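Long-range contacts in Afp2 (Serratia entomophila, PDB 6RBN), which probably forms part of the contractile sheath around the inner tube of the anti-feeding prophage, an injection system related to phage tails: residues C[29-33]-C[70-74]; C[73-77]-C[178-183]; C[109-113]-C[148-152]; C[128-132]-C[172-178]; C[157-161]-C[220-225]. One frame throughout, in Å; residues are numbered along the deposited sequence.

Contact 1: residues C[29-33]-C[70-74]; sequences VPLFA and SLSLW
This is a buried helix-on-sheet contact. Helix 66-75 lies on one face of the mixed beta-sheet, over strand 30-34. Residues 30-33 are extended and 70-74 are helical. The two short axes approach to 10.8 Å and run nearly antiparallel, at 153°. Pro30 therefore faces Trp74 (CA atoms 9.7 Å apart) and Phe32 faces Ser70 (7.8 Å). Pro30 and Phe32 point toward the helix. Leu31 lies on the other face of the sheet and packs on helix 90-97. Phe32 (chi1 m) enters between Leu71 and Trp74. Its CD2 is 3.6 Å from Leu71 CD2, with Leu71 CG over one ring face, and its CD1 is 4.0 Å from Ser70 CB. Its edge meets the face of Trp74 in an offset edge-to-face pair, with the centroids of the Phe32 ring and the Trp74 five-membered ring 5.5 Å apart and planes at 73°. Trp74 (chi1 t, chi2 -102°) also receives a CH-pi contact: Pro30 CG sits 3.7 Å from the centroid of its six-membered ring. Ser70 OG is hydrogen-bonded to Ala66 O within its own helix. The contact buries 238 Å² and has no polar link between its segments. Apolar and aromatic packing alone joins helix to strand here.

Contact 2: residues C[73-77]-C[178-183]; sequences LWFMH and AASITQ
Residues 73-75 form the weakly bonded end of helix 66-75, and the chain leaves the helix through Met76 and His77 (phi/psi -124/44). Residues 178-183 are helical and belong to helix 173-187. The backbones come closest at Trp74 and Ala179, with CA atoms 5.6 Å apart. The small Ala178 and Ala179 allow this approach, and 340 Å² is buried. Leu73 (chi1 t, chi2 m) brings CD1 to 3.7 Å from Ala179 CB. Trp74 (chi1 t, chi2 -102°) extends its six-membered ring to the second helix. Its CZ3 is 3.2 Å from Ala178 O, which lies at the ring edge, 4.2 Å from Ala178 CB and 3.1 Å from Thr182 OG1. Thr182 (chi1 m) gives OG1 to Ala178 O at 3.1 Å in its own helix. His77 (chi1 m, chi2 90°) points toward the second segment, its ring by Ala179 and Gln183. Its ND1 donates to Leu73 O at 2.8 Å and lies 3.9 Å from Ala179 CB. Its CD2 is 3.2 Å from Gln183 NE2, at the ring edge. The end of helix 66-75 and the residues just after it thus pack on the middle of helix 173-187 in this alpha/beta domain. Thr182 OG1 and His77 ND1 donate inside their own segments and His77 NE2 is bonded to Asn200 N, so the segments meet by packing, and His77 is consistent with a neutral ring protonated on ND1.

Contact 3: residues C[109-113]-C[148-152]; sequences DTTTY and EEYPT
In the subtilisin-like domain of the sheath protein, this partly buried contact sets the loop before strand 156-157 against the start of helix 112-122. That helix makes the beta-alpha-beta crossover from strand 102-105 to strand 127-129. Residues 109-111 are loop, with Thr110 at positive phi (68/-2), and the helix begins at 112-113. Residues 148-152 have no regular structure. The CA pairs are Thr110 with Glu149 at 7.5 Å and Tyr113 with Tyr150 at 7.1 Å. Glu149 (chi1 p, chi2 t) reaches toward the first segment. Its backbone O is 3.4 Å from Tyr113 CD2, and its OE2 is 3.8 Å from Tyr113 OH. Its OE1 lies 4.4 Å from Asp109 OD2, two like charges near the surface. Next comes Tyr150 (chi1 m, psi 153°), where the loop turns extended. Tyr150 O is hydrogen-bonded to Lys220 NZ. The Tyr150 ring meets that of Tyr113 (chi1 m) obliquely, with planes at 50° and centroids 5.5 Å apart. Tyr113 also meets the ring of Phe130, beside strand 127-129. The closest approach of the two tyrosines is Tyr150 CE1 to Tyr113 OH, at 3.2 Å.

Contact 4: residues C[128-132]-C[172-178]; sequences GLFDG and PPSAIAA
Ser174 OG is the polar centre of this buried contact. It lies 2.3 Å from Phe130 O and 2.4 Å from Asp131 OD1, both very short hydrogen-bond distances. Ala105 O is a further hydrogen-bond partner. The rotamer that places OG here is chi1 m. Asp131 OD1 also takes a weak bond from Ser174 N at 3.1 Å. Its other oxygen, OD2, is satisfied by Gly107 N. Phe130 O and Asp131 OD1 are 2.9 Å apart, but both are acceptors and do not bond. Residues 128-129 end strand 127-129, and the chain continues as loop to Gly132. The first turn of helix 173-187 lies against the end of this strand, on the parallel part of the alpha/beta sheet. Leu129 and Ser174 have CA atoms 5.3 Å apart. At the start of the helix, Ala175 N donates to Pro172 O at 3.0 Å, and within it Ala178 N to Ser174 O at 2.8 Å. Leu129 is bonded through its backbone to Ile103 and Ala105, and Phe130, just beyond the strand, to Ala157. Leu129 (chi1 m, chi2 t) supplies the apolar part, its CD1 3.8 Å from Ala178 CB. Pro173 CD rests 3.4 Å from Asp131 OD1.

Contact 5: residues C[157-161]-C[220-225]; sequences AVFYP and KALNMI
Two irregular segments lie side by side, their end-to-end directions 43° apart, and fit closely enough to bury 497 Å². CA pairs are Val158 with Leu222 at 5.3 Å, Phe159 with Asn223 at 4.8 Å and Pro161 with Ile225 at 5.7 Å. Phe159 (59/76), Ala221 (60/74) and Asn223 (59/69) all have positive phi. Leu222 (chi1 m, chi2 t) is the first bump. Its CD2 enters a hollow lined by Val158 CG1 and Tyr160 CB, each 3.7 Å away. Asn223 CB covers one face of the Phe159 ring, 4.2 Å from its centroid, a CH-pi contact. Met224 bends back so that its CE touches Tyr160 CD2 at 3.6 Å. Pro161 then fits against Ile225, with its CD 3.3 Å from Ile225 N and 3.8 Å from Ile225 CB. Leu222 O accepts from Tyr160 N at 3.2 Å and weakly from Phe159 N at 2.8 Å. Phe159 CA adds a CA-H...O contact to Asn223 O at 3.3 Å. Asn223 ND2 is hydrogen-bonded to Arg239 O. The contact joins the loop after strand 156-157, outermost in the sheet of this chain, to the approach to hairpin strand 225-226 in the subtilisin-like domain. A single carbonyl supplies the hydrogen bonding here, and the side chains meet mostly by apolar packing.

In the fold
From the N terminus, contact 1 closes the first loop, bringing helix 66-75 onto strand 30-34. Contact 2 begins on the same helix, sharing Leu73 and Trp74, and closes a loop of about a hundred residues onto helix 173-187. Contacts 3 and 4 lie within that loop and cross each other. They join helix 112-122 to the loop before strand 156-157, and strand 127-129 to helix 173-187. Contact 4 shares Ala178 with contact 2. Contact 5 crosses contacts 2 and 4 and ties strand 156-157, outermost within this chain, to the segment leading into strand 225-226. Tyr150 links contact 3 to Asp131 of contact 4, probably by a hydrogen bond, and to Lys220 of contact 5.

Contact 1: residues C[29-33]-C[70-74]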
# COMPACT_ATOMS: atom_id res chain seq x y z
N VAL C 29 -64.23 51.12 -26.07
CA VAL C 29 -64.35 52.22 -25.11
C VAL C 29 -64.43 53.51 -25.90
O VAL C 29 -63.43 54.01 -26.41
CB VAL C 29 -63.17 52.24 -24.13
CG1 VAL C 29 -63.29 53.41 -23.17
CG2 VAL C 29 -63.09 50.94 -23.36
N PRO C 30 -65.62 54.08 -26.06
CA PRO C 30 -65.82 55.16 -27.02
C PRO C 30 -65.66 56.55 -26.40
O PRO C 30 -65.70 56.74 -25.19
CB PRO C 30 -67.27 54.95 -27.46
CG PRO C 30 -67.91 54.44 -26.24
CD PRO C 30 -66.91 53.59 -25.54
N LEU C 31 -65.49 57.52 -27.29
CA LEU C 31 -65.53 58.94 -26.96
C LEU C 31 -66.71 59.53 -27.71
O LEU C 31 -66.73 59.53 -28.94
CB LEU C 31 -64.22 59.63 -27.33
CG LEU C 31 -63.96 61.10 -26.98
CD1 LEU C 31 -62.50 61.31 -26.72
CD2 LEU C 31 -64.37 62.01 -28.12
N PHE C 32 -67.70 60.04 -26.97
CA PHE C 32 -68.85 60.69 -27.58
C PHE C 32 -68.60 62.19 -27.62
O PHE C 32 -68.59 62.86 -26.58
CB PHE C 32 -70.12 60.37 -26.80
CG PHE C 32 -70.57 58.96 -26.94
CD1 PHE C 32 -71.33 58.57 -28.03
CD2 PHE C 32 -70.23 58.01 -26.00
CE1 PHE C 32 -71.75 57.26 -28.16
CE2 PHE C 32 -70.65 56.71 -26.13
CZ PHE C 32 -71.40 56.33 -27.22
N ALA C 33 -68.39 62.73 -28.82
CA ALA C 33 -68.13 64.15 -28.99
C ALA C 33 -69.44 64.91 -29.07
O ALA C 33 -70.35 64.53 -29.82
CB ALA C 33 -67.31 64.39 -30.26
N SER C 70 -77.47 59.48 -27.88
CA SER C 70 -76.36 58.60 -28.20
C SER C 70 -75.99 57.73 -27.01
O SER C 70 -75.72 56.54 -27.16
CB SER C 70 -75.16 59.42 -28.66
OG SER C 70 -75.45 60.11 -29.85
N LEU C 71 -75.98 58.31 -25.81
CA LEU C 71 -75.62 57.57 -24.61
C LEU C 71 -76.74 56.69 -24.11
O LEU C 71 -76.47 55.60 -23.60
CB LEU C 71 -75.19 58.55 -23.53
CG LEU C 71 -73.82 59.11 -23.86
CD1 LEU C 71 -73.51 60.28 -23.00
CD2 LEU C 71 -72.84 58.02 -23.57
N SER C 72 -78.00 57.12 -24.25
CA SER C 72 -79.11 56.27 -23.86
C SER C 72 -79.23 55.04 -24.76
O SER C 72 -79.67 53.99 -24.30
CB SER C 72 -80.41 57.07 -23.89
OG SER C 72 -80.74 57.45 -25.21
N LEU C 73 -78.82 55.17 -26.02
CA LEU C 73 -78.75 54.03 -26.92
C LEU C 73 -77.48 53.22 -26.71
O LEU C 73 -77.44 52.04 -27.07
CB LEU C 73 -78.86 54.55 -28.36
CG LEU C 73 -79.25 53.71 -29.59
CD1 LEU C 73 -78.10 52.95 -30.18
CD2 LEU C 73 -80.39 52.78 -29.24
N TRP C 74 -76.45 53.83 -26.11
CA TRP C 74 -75.23 53.11 -25.76
C TRP C 74 -75.46 52.16 -24.59
O TRP C 74 -75.12 50.97 -24.67
CB TRP C 74 -74.11 54.09 -25.42
CG TRP C 74 -72.88 53.44 -24.88
CD1 TRP C 74 -72.50 53.38 -23.57
CD2 TRP C 74 -71.88 52.74 -25.62
NE1 TRP C 74 -71.32 52.69 -23.46
CE2 TRP C 74 -70.92 52.29 -24.70
CE3 TRP C 74 -71.70 52.46 -26.98
CZ2 TRP C 74 -69.80 51.57 -25.09
CZ3 TRP C 74 -70.59 51.76 -27.36
CH2 TRP C 74 -69.65 51.32 -26.42

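Contact 2: residues C[73-77]-C[178-183]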
# COMPACT_ATOMS: atom_id res chain seq x y z
N LEU C 73 -78.82 55.17 -26.02
CA LEU C 73 -78.75 54.03 -26.92
C LEU C 73 -77.48 53.22 -26.71
O LEU C 73 -77.44 52.04 -27.07
CB LEU C 73 -78.86 54.55 -28.36
CG LEU C 73 -79.25 53.71 -29.59
CD1 LEU C 73 -78.10 52.95 -30.18
CD2 LEU C 73 -80.39 52.78 -29.24
N TRP C 74 -76.45 53.83 -26.11
CA TRP C 74 -75.23 53.11 -25.76
C TRP C 74 -75.46 52.16 -24.59
O TRP C 74 -75.12 50.97 -24.67
CB TRP C 74 -74.11 54.09 -25.42
CG TRP C 74 -72.88 53.44 -24.88
CD1 TRP C 74 -72.50 53.38 -23.57
CD2 TRP C 74 -71.88 52.74 -25.62
NE1 TRP C 74 -71.32 52.69 -23.46
CE2 TRP C 74 -70.92 52.29 -24.70
CE3 TRP C 74 -71.70 52.46 -26.98
CZ2 TRP C 74 -69.80 51.57 -25.09
CZ3 TRP C 74 -70.59 51.76 -27.36
CH2 TRP C 74 -69.65 51.32 -26.42
N PHE C 75 -76.00 52.67 -23.49
CA PHE C 75 -76.07 51.89 -22.26
C PHE C 75 -77.16 50.83 -22.28
O PHE C 75 -77.13 49.92 -21.45
CB PHE C 75 -76.28 52.79 -21.05
CG PHE C 75 -75.07 53.61 -20.69
CD1 PHE C 75 -73.96 53.01 -20.13
CD2 PHE C 75 -75.07 54.98 -20.87
CE1 PHE C 75 -72.86 53.75 -19.79
CE2 PHE C 75 -73.97 55.73 -20.53
CZ PHE C 75 -72.87 55.11 -19.98
N MET C 76 -78.12 50.91 -23.20
CA MET C 76 -79.17 49.90 -23.26
C MET C 76 -78.77 48.69 -24.09
O MET C 76 -79.61 47.81 -24.31
CB MET C 76 -80.46 50.51 -23.80
CG MET C 76 -80.41 50.94 -25.24
SD MET C 76 -81.98 51.64 -25.78
CE MET C 76 -83.00 50.17 -25.84
N HIS C 77 -77.53 48.62 -24.56
CA HIS C 77 -77.00 47.46 -25.25
C HIS C 77 -75.74 46.96 -24.57
O HIS C 77 -74.75 46.62 -25.21
CB HIS C 77 -76.72 47.78 -26.72
CG HIS C 77 -77.94 48.15 -27.48
ND1 HIS C 77 -78.39 49.45 -27.58
CD2 HIS C 77 -78.83 47.39 -28.16
CE1 HIS C 77 -79.50 49.48 -28.30
NE2 HIS C 77 -79.79 48.24 -28.66
N ALA C 178 -72.17 52.39 -33.10
CA ALA C 178 -71.38 52.13 -31.91
C ALA C 178 -72.02 51.10 -30.99
O ALA C 178 -71.32 50.45 -30.21
CB ALA C 178 -71.13 53.42 -31.14
N ALA C 179 -73.34 50.94 -31.05
CA ALA C 179 -74.03 49.94 -30.25
C ALA C 179 -74.04 48.57 -30.89
O ALA C 179 -74.22 47.57 -30.19
CB ALA C 179 -75.46 50.37 -29.97
N SER C 180 -73.88 48.49 -32.21
CA SER C 180 -73.69 47.19 -32.85
C SER C 180 -72.25 46.71 -32.73
O SER C 180 -72.01 45.50 -32.86
CB SER C 180 -74.09 47.26 -34.32
OG SER C 180 -73.23 48.10 -35.04
N ILE C 181 -71.30 47.61 -32.50
CA ILE C 181 -69.92 47.21 -32.26
C ILE C 181 -69.78 46.55 -30.89
O ILE C 181 -69.03 45.58 -30.73
CB ILE C 181 -68.99 48.44 -32.42
CG1 ILE C 181 -68.86 48.80 -33.90
CG2 ILE C 181 -67.62 48.23 -31.84
CD1 ILE C 181 -68.14 50.09 -34.14
N THR C 182 -70.54 47.02 -29.90
CA THR C 182 -70.47 46.47 -28.55
C THR C 182 -70.97 45.03 -28.51
O THR C 182 -70.33 44.15 -27.93
CB THR C 182 -71.30 47.32 -27.60
OG1 THR C 182 -70.85 48.67 -27.68
CG2 THR C 182 -71.13 46.84 -26.17
N GLN C 183 -72.12 44.77 -29.14
CA GLN C 183 -72.68 43.43 -29.14
C GLN C 183 -71.91 42.48 -30.05
O GLN C 183 -71.99 41.27 -29.87
CB GLN C 183 -74.15 43.48 -29.54
CG GLN C 183 -75.03 44.13 -28.50
CD GLN C 183 -76.46 44.24 -28.95
OE1 GLN C 183 -76.78 44.00 -30.11
NE2 GLN C 183 -77.34 44.58 -28.02

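Contact 3: residues C[109-113]-C[148-152]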
# COMPACT_ATOMS: atom_id res chain seq x y z
N ASP C 109 -69.76 67.59 -36.78
CA ASP C 109 -69.00 67.58 -38.02
C ASP C 109 -68.08 68.79 -38.11
O ASP C 109 -68.29 69.80 -37.43
CB ASP C 109 -69.94 67.52 -39.24
CG ASP C 109 -70.98 68.64 -39.24
OD1 ASP C 109 -71.08 69.40 -38.25
OD2 ASP C 109 -71.72 68.75 -40.24
N THR C 110 -67.02 68.64 -38.92
CA THR C 110 -66.05 69.64 -39.36
C THR C 110 -65.14 70.18 -38.25
O THR C 110 -64.26 70.99 -38.52
CB THR C 110 -66.72 70.83 -40.08
OG1 THR C 110 -67.53 71.58 -39.17
CG2 THR C 110 -67.57 70.34 -41.25
N THR C 111 -65.34 69.73 -37.02
CA THR C 111 -64.44 70.01 -35.91
C THR C 111 -63.91 68.73 -35.28
O THR C 111 -62.74 68.66 -34.91
CB THR C 111 -65.17 70.85 -34.85
OG1 THR C 111 -65.70 72.03 -35.48
CG2 THR C 111 -64.22 71.29 -33.75
N THR C 112 -64.77 67.71 -35.17
CA THR C 112 -64.30 66.36 -34.90
C THR C 112 -63.43 65.85 -36.04
O THR C 112 -62.45 65.14 -35.80
CB THR C 112 -65.50 65.45 -34.66
OG1 THR C 112 -66.27 65.95 -33.57
CG2 THR C 112 -65.08 64.03 -34.32
N TYR C 113 -63.75 66.24 -37.28
CA TYR C 113 -63.04 65.73 -38.46
C TYR C 113 -61.59 66.22 -38.48
O TYR C 113 -60.67 65.45 -38.76
CB TYR C 113 -63.73 66.17 -39.75
CG TYR C 113 -65.15 65.68 -39.98
CD1 TYR C 113 -65.69 64.64 -39.25
CD2 TYR C 113 -65.94 66.29 -40.94
CE1 TYR C 113 -66.98 64.22 -39.47
CE2 TYR C 113 -67.24 65.88 -41.17
CZ TYR C 113 -67.75 64.84 -40.43
OH TYR C 113 -69.04 64.41 -40.64
N GLU C 148 -67.50 64.56 -49.69
CA GLU C 148 -66.33 65.42 -49.81
C GLU C 148 -65.93 66.08 -48.50
O GLU C 148 -64.83 66.64 -48.43
CB GLU C 148 -66.56 66.50 -50.87
CG GLU C 148 -67.65 67.49 -50.53
CD GLU C 148 -67.87 68.49 -51.64
OE1 GLU C 148 -67.17 68.40 -52.67
OE2 GLU C 148 -68.75 69.37 -51.49
N GLU C 149 -66.77 66.05 -47.47
CA GLU C 149 -66.39 66.61 -46.18
C GLU C 149 -65.68 65.62 -45.28
O GLU C 149 -65.20 66.01 -44.21
CB GLU C 149 -67.63 67.14 -45.45
CG GLU C 149 -68.59 66.07 -45.00
CD GLU C 149 -69.78 66.63 -44.25
OE1 GLU C 149 -69.85 67.86 -44.08
OE2 GLU C 149 -70.64 65.83 -43.83
N TYR C 150 -65.60 64.38 -45.67
CA TYR C 150 -65.07 63.31 -44.85
C TYR C 150 -63.61 63.06 -45.16
O TYR C 150 -63.15 63.33 -46.28
CB TYR C 150 -65.87 62.03 -45.08
CG TYR C 150 -67.32 62.19 -44.72
CD1 TYR C 150 -67.73 62.17 -43.40
CD2 TYR C 150 -68.28 62.36 -45.70
CE1 TYR C 150 -69.05 62.32 -43.06
CE2 TYR C 150 -69.61 62.51 -45.38
CZ TYR C 150 -69.98 62.49 -44.06
OH TYR C 150 -71.30 62.64 -43.73
N PRO C 151 -62.84 62.54 -44.19
CA PRO C 151 -61.44 62.19 -44.47
C PRO C 151 -61.29 60.99 -45.40
O PRO C 151 -62.27 60.33 -45.73
CB PRO C 151 -60.88 61.88 -43.08
CG PRO C 151 -61.76 62.61 -42.14
CD PRO C 151 -63.12 62.55 -42.74
N THR C 152 -60.06 60.71 -45.82
CA THR C 152 -59.77 59.58 -46.69
C THR C 152 -58.96 58.53 -45.93
O THR C 152 -58.39 57.60 -46.52
CB THR C 152 -59.05 60.07 -47.95
OG1 THR C 152 -59.60 61.33 -48.33
CG2 THR C 152 -59.30 59.14 -49.14

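Contact 4: residues C[128-132]-C[172-178]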
# COMPACT_ATOMS: atom_id res chain seq x y z
N GLY C 128 -62.82 55.96 -36.00
CA GLY C 128 -63.85 56.98 -35.96
C GLY C 128 -65.17 56.53 -36.56
O GLY C 128 -65.21 55.76 -37.51
N LEU C 129 -66.26 57.04 -35.99
CA LEU C 129 -67.61 56.72 -36.43
C LEU C 129 -68.30 58.05 -36.73
O LEU C 129 -68.73 58.75 -35.81
CB LEU C 129 -68.36 55.92 -35.37
CG LEU C 129 -67.76 54.56 -35.02
CD1 LEU C 129 -68.51 53.93 -33.87
CD2 LEU C 129 -67.74 53.65 -36.22
N PHE C 130 -68.40 58.39 -38.01
CA PHE C 130 -68.87 59.71 -38.42
C PHE C 130 -70.38 59.65 -38.68
O PHE C 130 -71.05 58.72 -38.24
CB PHE C 130 -68.04 60.18 -39.61
CG PHE C 130 -66.57 60.20 -39.32
CD1 PHE C 130 -66.05 61.09 -38.40
CD2 PHE C 130 -65.71 59.35 -39.98
CE1 PHE C 130 -64.70 61.11 -38.13
CE2 PHE C 130 -64.36 59.37 -39.72
CZ PHE C 130 -63.86 60.25 -38.79
N ASP C 131 -70.93 60.66 -39.34
CA ASP C 131 -72.37 60.74 -39.58
C ASP C 131 -72.65 61.08 -41.03
O ASP C 131 -71.86 61.76 -41.68
CB ASP C 131 -73.04 61.80 -38.71
CG ASP C 131 -73.15 61.39 -37.27
OD1 ASP C 131 -73.24 60.18 -37.00
OD2 ASP C 131 -73.15 62.29 -36.41
N GLY C 132 -73.79 60.62 -41.51
CA GLY C 132 -74.30 61.06 -42.79
C GLY C 132 -75.10 62.33 -42.62
O GLY C 132 -75.28 62.83 -41.51
N PRO C 172 -78.20 60.04 -33.36
CA PRO C 172 -77.18 60.13 -34.39
C PRO C 172 -76.76 58.74 -34.85
O PRO C 172 -76.62 57.83 -34.03
CB PRO C 172 -76.02 60.84 -33.69
CG PRO C 172 -76.66 61.59 -32.60
CD PRO C 172 -77.79 60.74 -32.13
N PRO C 173 -76.54 58.55 -36.15
CA PRO C 173 -76.30 57.20 -36.67
C PRO C 173 -74.92 56.66 -36.36
O PRO C 173 -74.65 55.48 -36.64
CB PRO C 173 -76.50 57.38 -38.17
CG PRO C 173 -76.12 58.78 -38.42
CD PRO C 173 -76.54 59.56 -37.22
N SER C 174 -74.02 57.47 -35.80
CA SER C 174 -72.79 56.95 -35.24
C SER C 174 -73.06 56.10 -34.01
O SER C 174 -72.36 55.10 -33.78
CB SER C 174 -71.86 58.09 -34.86
OG SER C 174 -71.56 58.89 -35.98
N ALA C 175 -74.06 56.48 -33.21
CA ALA C 175 -74.39 55.73 -32.01
C ALA C 175 -75.11 54.43 -32.33
O ALA C 175 -75.05 53.49 -31.53
CB ALA C 175 -75.26 56.59 -31.10
N ILE C 176 -75.80 54.37 -33.46
CA ILE C 176 -76.38 53.11 -33.91
C ILE C 176 -75.27 52.15 -34.32
O ILE C 176 -75.33 50.95 -34.03
CB ILE C 176 -77.37 53.38 -35.06
CG1 ILE C 176 -78.49 54.29 -34.58
CG2 ILE C 176 -77.95 52.10 -35.59
CD1 ILE C 176 -79.35 54.83 -35.69
N ALA C 177 -74.23 52.67 -34.96
CA ALA C 177 -73.08 51.85 -35.30
C ALA C 177 -72.25 51.49 -34.08
O ALA C 177 -71.69 50.40 -34.02
CB ALA C 177 -72.21 52.56 -36.33
N ALA C 178 -72.17 52.39 -33.10
CA ALA C 178 -71.38 52.13 -31.91
C ALA C 178 -72.02 51.10 -30.99
O ALA C 178 -71.32 50.45 -30.21
CB ALA C 178 -71.13 53.42 -31.14

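Contact 5: residues C[157-161]-C[220-225]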
# COMPACT_ATOMS: atom_id res chain seq x y z
N ALA C 157 -65.61 55.43 -40.73
CA ALA C 157 -66.76 55.06 -41.55
C ALA C 157 -67.89 56.03 -41.22
O ALA C 157 -67.86 56.70 -40.19
CB ALA C 157 -67.18 53.62 -41.32
N VAL C 158 -68.89 56.10 -42.10
CA VAL C 158 -69.80 57.24 -42.12
C VAL C 158 -71.18 56.90 -41.56
O VAL C 158 -71.70 57.68 -40.76
CB VAL C 158 -69.88 57.81 -43.55
CG1 VAL C 158 -70.82 59.00 -43.59
CG2 VAL C 158 -68.51 58.24 -43.98
N PHE C 159 -71.80 55.78 -41.98
CA PHE C 159 -73.08 55.31 -41.43
C PHE C 159 -74.22 56.31 -41.60
O PHE C 159 -74.54 57.01 -40.65
CB PHE C 159 -72.95 54.90 -39.97
CG PHE C 159 -72.03 53.74 -39.75
CD1 PHE C 159 -72.44 52.45 -40.02
CD2 PHE C 159 -70.74 53.95 -39.30
CE1 PHE C 159 -71.59 51.39 -39.83
CE2 PHE C 159 -69.89 52.90 -39.11
CZ PHE C 159 -70.31 51.61 -39.37
N TYR C 160 -74.77 56.44 -42.82
CA TYR C 160 -75.67 57.55 -43.14
C TYR C 160 -76.96 57.64 -42.32
O TYR C 160 -77.12 58.65 -41.61
CB TYR C 160 -75.95 57.57 -44.65
CG TYR C 160 -77.18 58.35 -45.06
CD1 TYR C 160 -77.24 59.72 -44.96
CD2 TYR C 160 -78.29 57.69 -45.57
CE1 TYR C 160 -78.37 60.42 -45.33
CE2 TYR C 160 -79.42 58.37 -45.96
CZ TYR C 160 -79.45 59.73 -45.84
OH TYR C 160 -80.57 60.42 -46.22
N PRO C 161 -77.92 56.70 -42.39
CA PRO C 161 -79.30 57.05 -42.01
C PRO C 161 -79.53 57.27 -40.52
O PRO C 161 -79.24 56.42 -39.68
CB PRO C 161 -80.11 55.83 -42.47
CG PRO C 161 -79.21 55.05 -43.34
CD PRO C 161 -77.86 55.28 -42.76
N LYS C 220 -65.95 55.75 -50.83
CA LYS C 220 -65.86 56.22 -49.45
C LYS C 220 -67.03 55.72 -48.60
O LYS C 220 -67.19 56.17 -47.46
CB LYS C 220 -65.76 57.74 -49.43
CG LYS C 220 -64.43 58.22 -49.99
CD LYS C 220 -64.33 59.73 -50.02
CE LYS C 220 -64.15 60.30 -48.63
NZ LYS C 220 -63.92 61.76 -48.66
N ALA C 221 -67.86 54.82 -49.15
CA ALA C 221 -68.59 53.83 -48.35
C ALA C 221 -69.56 54.35 -47.28
O ALA C 221 -69.20 54.33 -46.10
CB ALA C 221 -67.59 52.89 -47.69
N LEU C 222 -70.73 54.88 -47.67
CA LEU C 222 -71.70 55.38 -46.70
C LEU C 222 -72.18 54.41 -45.63
O LEU C 222 -72.57 54.89 -44.56
CB LEU C 222 -72.97 55.92 -47.39
CG LEU C 222 -73.01 57.39 -47.79
CD1 LEU C 222 -74.35 57.71 -48.39
CD2 LEU C 222 -72.83 58.21 -46.56
N ASN C 223 -72.18 53.09 -45.87
CA ASN C 223 -72.51 52.06 -44.85
C ASN C 223 -73.91 52.23 -44.26
O ASN C 223 -74.07 52.62 -43.10
CB ASN C 223 -71.46 52.02 -43.73
CG ASN C 223 -70.16 51.39 -44.18
OD1 ASN C 223 -70.16 50.40 -44.89
ND2 ASN C 223 -69.05 51.97 -43.75
N MET C 224 -74.92 51.98 -45.08
CA MET C 224 -76.34 52.09 -44.75
C MET C 224 -76.80 51.42 -43.45
O MET C 224 -76.20 50.44 -42.99
CB MET C 224 -77.17 51.50 -45.89
CG MET C 224 -77.50 52.45 -46.99
SD MET C 224 -76.14 53.33 -47.74
CE MET C 224 -76.54 54.97 -47.18
N ILE C 225 -77.87 51.95 -42.87
CA ILE C 225 -78.56 51.38 -41.72
C ILE C 225 -79.97 51.06 -42.19
O ILE C 225 -80.77 51.96 -42.43
CB ILE C 225 -78.58 52.33 -40.53
CG1 ILE C 225 -77.16 52.63 -40.05
CG2 ILE C 225 -79.41 51.75 -39.40
CD1 ILE C 225 -77.09 53.71 -39.02